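Local coordinates for protein endoglucanase (Uncultured bacterium, PDB 3X17) that hydrolyses internal beta-1,4-glucosidic bonds of cellulose, as an endoglucanase of glycoside hydrolase family 9 with an N-terminal Ig-like domain, at residues M255-Q260 with V496-V501; S412-Y417 with P456-A461. All blocks are in the same frame, centred on the assembly; numbering follows the deposited sequence.

Contact 1 of 2, residues M255-Q260 with V496-V501; sequences MIRPEQ and VKASGV
The main chain from M255 to R257 passes over one methyl group, the CB of A498, near the C-terminal end of the short helix 494-499. The packing there is mostly against backbone: A498 CB lies 3.4 Å from M255 O and 3.6 Å from I256 C, with R257 N at a similar range, so the loop runs its main chain directly over the alanine. Its small side chain lets the CA atoms of I256 and A498 come to 5.0 Å.

A second apolar patch forms beside it. M255 and K497 cross obliquely, the sulphur SD of M255 resting 3.6 Å from CB of K497, with CG of the lysine next to it. CG of K497 is anti to its own backbone N (chi1 -175°), against the methionine; the chain bends at chi2, and the ammonium end leads away from the loop. M255 also packs on H492 and R494.

The guanidinium of R257 meets mainly carbon. The side chain, extended from CG to NE, brings it obliquely beside S499, with NH2 3.8 Å from CA of S499 and no bond to the helix residues. The serine hydroxyl is engaged within its own helix and the residues just after it: OG bonds with L495 O and accepts from V501 N at 2.8 Å, an ST turn at the helix end, where G500 follows with positive phi. Behind the loop, I256 O bonds to Y180 OH, and P258 touches D148, a ligand of the zinc ion. The contact therefore joins loop and helix near the zinc site by van der Waals packing at the surface.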
loop_
_atom_site.group_PDB
_atom_site.type_symbol
_atom_site.label_atom_id
_atom_site.label_comp_id
_atom_site.label_asym_id
_atom_site.label_seq_id
_atom_site.Cartn_x
_atom_site.Cartn_y
_atom_site.Cartn_z
ATOM N N MET A 255 16.966 17.646 3.670
ATOM C CA MET A 255 15.569 18.016 3.704
ATOM C C MET A 255 15.317 19.241 2.852
ATOM O O MET A 255 15.015 20.305 3.370
ATOM C CB MET A 255 15.129 18.270 5.148
ATOM C CG MET A 255 15.080 16.987 5.985
ATOM S SD MET A 255 13.642 15.984 5.507
ATOM C CE MET A 255 14.323 14.334 5.725
ATOM N N ILE A 256 15.401 19.082 1.535
ATOM C CA ILE A 256 15.223 20.202 0.629
ATOM C C ILE A 256 14.151 19.843 -0.396
ATOM O O ILE A 256 13.809 18.662 -0.550
ATOM C CB ILE A 256 16.545 20.505 -0.133
ATOM C CG1 ILE A 256 16.769 19.449 -1.224
ATOM C CG2 ILE A 256 17.722 20.631 0.836
ATOM C CD1 ILE A 256 18.226 19.169 -1.609
ATOM N N ARG A 257 13.695 20.844 -1.146
ATOM C CA ARG A 257 12.786 20.650 -2.281
ATOM C C ARG A 257 13.431 19.840 -3.402
ATOM O O ARG A 257 14.653 19.851 -3.553
ATOM C CB ARG A 257 12.346 21.994 -2.866
ATOM C CG ARG A 257 11.523 22.849 -1.930
ATOM C CD ARG A 257 11.693 24.344 -2.258
ATOM N NE ARG A 257 11.130 25.177 -1.198
ATOM C CZ ARG A 257 9.825 25.309 -0.976
ATOM N NH1 ARG A 257 8.961 24.676 -1.755
ATOM N NH2 ARG A 257 9.384 26.059 0.034
ATOM N N PRO A 258 12.595 19.224 -4.259
ATOM C CA PRO A 258 13.140 18.359 -5.305
ATOM C C PRO A 258 13.875 19.150 -6.382
ATOM O O PRO A 258 14.781 18.608 -7.013
ATOM C CB PRO A 258 11.901 17.674 -5.891
ATOM C CG PRO A 258 10.768 18.529 -5.545
ATOM C CD PRO A 258 11.120 19.209 -4.233
ATOM N N GLU A 259 13.454 20.394 -6.620
ATOM C CA GLU A 259 14.118 21.240 -7.614
ATOM C C GLU A 259 15.455 21.742 -7.104
ATOM O O GLU A 259 16.281 22.178 -7.881
ATOM C CB GLU A 259 13.268 22.453 -8.014
ATOM C CG GLU A 259 11.778 22.305 -7.811
ATOM C CD GLU A 259 11.357 22.574 -6.379
ATOM O OE1 GLU A 259 11.403 21.607 -5.608
ATOM O OE2 GLU A 259 10.940 23.710 -6.040
ATOM N N GLN A 260 15.656 21.707 -5.794
ATOM C CA GLN A 260 16.981 21.993 -5.255
ATOM C C GLN A 260 17.933 20.789 -5.324
ATOM O O GLN A 260 19.146 20.941 -5.111
ATOM C CB GLN A 260 16.888 22.549 -3.838
ATOM C CG GLN A 260 16.103 23.859 -3.756
ATOM C CD GLN A 260 15.949 24.381 -2.324
ATOM O OE1 GLN A 260 16.029 25.586 -2.091
ATOM N NE2 GLN A 260 15.684 23.477 -1.368
ATOM N N VAL A 496 7.637 17.817 2.296
ATOM C CA VAL A 496 6.818 18.278 3.404
ATOM C C VAL A 496 7.656 19.105 4.367
ATOM O O VAL A 496 7.264 20.223 4.748
ATOM C CB VAL A 496 6.126 17.106 4.150
ATOM C CG1 VAL A 496 5.613 17.568 5.506
ATOM C CG2 VAL A 496 4.983 16.505 3.270
ATOM N N LYS A 497 8.832 18.580 4.696
ATOM C CA LYS A 497 9.714 19.189 5.682
ATOM C C LYS A 497 10.250 20.513 5.150
ATOM O O LYS A 497 10.135 21.537 5.808
ATOM C CB LYS A 497 10.892 18.274 5.980
ATOM C CG LYS A 497 11.787 18.792 7.087
ATOM C CD LYS A 497 11.005 19.052 8.366
ATOM C CE LYS A 497 11.923 19.537 9.476
ATOM N NZ LYS A 497 11.206 19.532 10.778
ATOM N N ALA A 498 10.751 20.503 3.920
ATOM C CA ALA A 498 11.292 21.723 3.320
ATOM C C ALA A 498 10.234 22.798 3.060
ATOM O O ALA A 498 10.509 23.979 3.197
ATOM C CB ALA A 498 12.058 21.409 2.058
ATOM N N SER A 499 9.020 22.392 2.706
ATOM C CA SER A 499 8.020 23.353 2.269
ATOM C C SER A 499 7.156 23.823 3.420
ATOM O O SER A 499 6.499 24.859 3.316
ATOM C CB SER A 499 7.125 22.750 1.191
ATOM O OG SER A 499 6.196 21.846 1.767
ATOM N N GLY A 500 7.113 23.030 4.494
ATOM C CA GLY A 500 6.119 23.215 5.556
ATOM C C GLY A 500 4.673 23.059 5.086
ATOM O O GLY A 500 3.736 23.443 5.800
ATOM N N VAL A 501 4.482 22.465 3.907
ATOM C CA VAL A 501 3.140 22.146 3.404
ATOM C C VAL A 501 2.883 20.626 3.417
ATOM O O VAL A 501 3.617 19.866 2.768
ATOM C CB VAL A 501 2.963 22.658 1.967
ATOM C CG1 VAL A 501 1.521 22.421 1.501
ATOM C CG2 VAL A 501 3.327 24.179 1.880
#

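Contact 2 of 2, residues S412-Y417 with P456-A461; sequences SVFQTY and PEYERA
F414 projects from helix 396-418 as a knob into a hole formed by E457, Y458, R460 and A461 of helix 456-469; the two helix segments cross at 63° with axes 10.7 Å apart. The E457 carboxylate stacks on the phenyl ring, its plane turned 27° from it, with CD 3.4 Å from F414 CZ. The base of the ring leans on Y458, whose CE1 lies 3.6 Å from F414 CG, an oblique aromatic pair. A461 CB sits at the ring's edge.

Y417, one turn further on, lays one face over that same methyl: A461 CB stands 3.7 Å from the ring centroid and nearly on the ring normal, a clear CH-pi contact. CG of Y417 is anti to its backbone N, and the ring lies toward helix 456-469. There its OH accepts a hydrogen bond from R460 NE at 3.3 Å; the arginine chain bends at chi3, which places NE, and the oxygen is tilted 18° out of the guanidinium plane.

R455 forms a salt bridge with E457 OE2, which probably offsets the carboxylate charge beside the ring, and a cation-pi contact with Y458. Aromatic rings packed on methyl, aromatic and carboxylate groups thus join two helices of the catalytic (alpha/alpha)6 barrel, with the long tyrosine-arginine bond at the margin.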
loop_
_atom_site.group_PDB
_atom_site.type_symbol
_atom_site.label_atom_id
_atom_site.label_comp_id
_atom_site.label_asym_id
_atom_site.label_seq_id
_atom_site.Cartn_x
_atom_site.Cartn_y
_atom_site.Cartn_z
ATOM N N SER A 412 -4.777 -18.403 7.187
ATOM C CA SER A 412 -3.723 -17.985 8.117
ATOM C C SER A 412 -3.802 -16.498 8.511
ATOM O O SER A 412 -3.651 -16.172 9.681
ATOM C CB SER A 412 -2.324 -18.368 7.622
ATOM O OG SER A 412 -2.093 -17.777 6.364
ATOM N N VAL A 413 -4.069 -15.600 7.561
ATOM C CA VAL A 413 -4.257 -14.199 7.939
ATOM C C VAL A 413 -5.368 -14.062 8.994
ATOM O O VAL A 413 -5.160 -13.437 10.033
ATOM C CB VAL A 413 -4.507 -13.260 6.739
ATOM C CG1 VAL A 413 -4.895 -11.888 7.229
ATOM C CG2 VAL A 413 -3.245 -13.162 5.887
ATOM N N PHE A 414 -6.533 -14.646 8.717
ATOM C CA PHE A 414 -7.673 -14.556 9.610
ATOM C C PHE A 414 -7.379 -15.074 11.014
ATOM O O PHE A 414 -7.782 -14.457 12.006
ATOM C CB PHE A 414 -8.872 -15.287 9.038
ATOM C CG PHE A 414 -10.163 -14.972 9.758
ATOM C CD1 PHE A 414 -10.765 -13.729 9.604
ATOM C CD2 PHE A 414 -10.693 -15.866 10.699
ATOM C CE1 PHE A 414 -11.912 -13.391 10.322
ATOM C CE2 PHE A 414 -11.846 -15.540 11.414
ATOM C CZ PHE A 414 -12.448 -14.297 11.232
ATOM N N GLN A 415 -6.613 -16.160 11.101
ATOM C CA GLN A 415 -6.211 -16.696 12.398
ATOM C C GLN A 415 -5.356 -15.724 13.212
ATOM O O GLN A 415 -5.498 -15.628 14.453
ATOM C CB GLN A 415 -5.463 -18.010 12.217
ATOM C CG GLN A 415 -4.531 -18.338 13.370
ATOM C CD GLN A 415 -3.844 -19.694 13.215
ATOM O OE1 GLN A 415 -2.928 -20.024 13.969
ATOM N NE2 GLN A 415 -4.293 -20.488 12.251
ATOM N N THR A 416 -4.432 -15.027 12.541
ATOM C CA THR A 416 -3.653 -13.999 13.235
ATOM C C THR A 416 -4.559 -12.851 13.681
ATOM O O THR A 416 -4.473 -12.362 14.809
ATOM C CB THR A 416 -2.492 -13.468 12.370
ATOM O OG1 THR A 416 -1.728 -14.570 11.870
ATOM C CG2 THR A 416 -1.562 -12.559 13.200
ATOM N N TYR A 417 -5.461 -12.446 12.805
ATOM C CA TYR A 417 -6.372 -11.367 13.129
ATOM C C TYR A 417 -7.144 -11.705 14.413
ATOM O O TYR A 417 -7.381 -10.833 15.259
ATOM C CB TYR A 417 -7.328 -11.138 11.962
ATOM C CG TYR A 417 -8.654 -10.497 12.317
ATOM C CD1 TYR A 417 -8.766 -9.120 12.460
ATOM C CD2 TYR A 417 -9.814 -11.263 12.418
ATOM C CE1 TYR A 417 -9.999 -8.513 12.768
ATOM C CE2 TYR A 417 -11.056 -10.663 12.661
ATOM C CZ TYR A 417 -11.129 -9.283 12.858
ATOM O OH TYR A 417 -12.337 -8.671 13.123
ATOM N N PRO A 456 -18.339 -13.092 5.116
ATOM C CA PRO A 456 -18.428 -11.819 5.799
ATOM C C PRO A 456 -17.349 -11.571 6.825
ATOM O O PRO A 456 -16.954 -10.454 6.952
ATOM C CB PRO A 456 -19.791 -11.900 6.448
ATOM C CG PRO A 456 -20.537 -12.686 5.551
ATOM C CD PRO A 456 -19.653 -13.722 5.022
ATOM N N GLU A 457 -16.894 -12.579 7.542
ATOM C CA GLU A 457 -15.847 -12.337 8.500
ATOM C C GLU A 457 -14.563 -11.886 7.835
ATOM O O GLU A 457 -13.799 -11.210 8.416
ATOM C CB GLU A 457 -15.616 -13.520 9.424
ATOM C CG GLU A 457 -14.959 -14.717 8.837
ATOM C CD GLU A 457 -15.021 -15.921 9.752
ATOM O OE1 GLU A 457 -15.543 -15.826 10.869
ATOM O OE2 GLU A 457 -14.515 -16.965 9.359
ATOM N N TYR A 458 -14.331 -12.265 6.602
ATOM C CA TYR A 458 -13.087 -11.871 5.937
ATOM C C TYR A 458 -13.171 -10.382 5.600
ATOM O O TYR A 458 -12.252 -9.615 5.874
ATOM C CB TYR A 458 -12.831 -12.700 4.688
ATOM C CG TYR A 458 -12.212 -14.060 4.953
ATOM C CD1 TYR A 458 -11.882 -14.470 6.239
ATOM C CD2 TYR A 458 -11.985 -14.944 3.912
ATOM C CE1 TYR A 458 -11.364 -15.750 6.476
ATOM C CE2 TYR A 458 -11.436 -16.199 4.128
ATOM C CZ TYR A 458 -11.122 -16.596 5.404
ATOM O OH TYR A 458 -10.509 -17.819 5.589
ATOM N N GLU A 459 -14.337 -9.962 5.132
ATOM C CA GLU A 459 -14.563 -8.565 4.808
ATOM C C GLU A 459 -14.489 -7.682 6.054
ATOM O O GLU A 459 -13.911 -6.573 6.033
ATOM C CB GLU A 459 -15.913 -8.416 4.122
ATOM C CG GLU A 459 -16.059 -7.151 3.304
ATOM C CD GLU A 459 -17.356 -7.131 2.496
ATOM O OE1 GLU A 459 -17.437 -7.849 1.489
ATOM O OE2 GLU A 459 -18.313 -6.454 2.903
ATOM N N ARG A 460 -14.984 -8.210 7.165
ATOM C CA ARG A 460 -14.821 -7.511 8.429
ATOM C C ARG A 460 -13.334 -7.393 8.792
ATOM O O ARG A 460 -12.882 -6.326 9.209
ATOM C CB ARG A 460 -15.607 -8.166 9.576
ATOM C CG ARG A 460 -15.437 -7.409 10.922
ATOM C CD ARG A 460 -16.209 -8.081 12.074
ATOM N NE ARG A 460 -15.511 -9.268 12.582
ATOM C CZ ARG A 460 -15.953 -10.524 12.454
ATOM N NH1 ARG A 460 -17.111 -10.763 11.838
ATOM N NH2 ARG A 460 -15.233 -11.543 12.933
ATOM N N ALA A 461 -12.596 -8.494 8.658
ATOM C CA ALA A 461 -11.186 -8.493 9.006
ATOM C C ALA A 461 -10.402 -7.527 8.123
ATOM O O ALA A 461 -9.458 -6.917 8.586
ATOM C CB ALA A 461 -10.588 -9.908 8.939
#

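Overall arrangement
From the N terminus, the chain first builds the Ig-like beta domain and then enters the family 9 catalytic domain, where all four segments lie. Residues 255-260 come in the loop between strands 243-249 and 265-271. The chain continues through helices to 396-418, which supplies 412-417, and at the start of helix 456-469 contact 2 closes a loop of 38 residues that contains helix 435-452. Helix 494-499 then closes the much longer loop of contact 1, so contact 2 nests inside it. Their centres are 40 Å apart, on opposite sides of the chain's centre: contact 1 joins surface elements near the zinc ion, while contact 2 joins barrel helices.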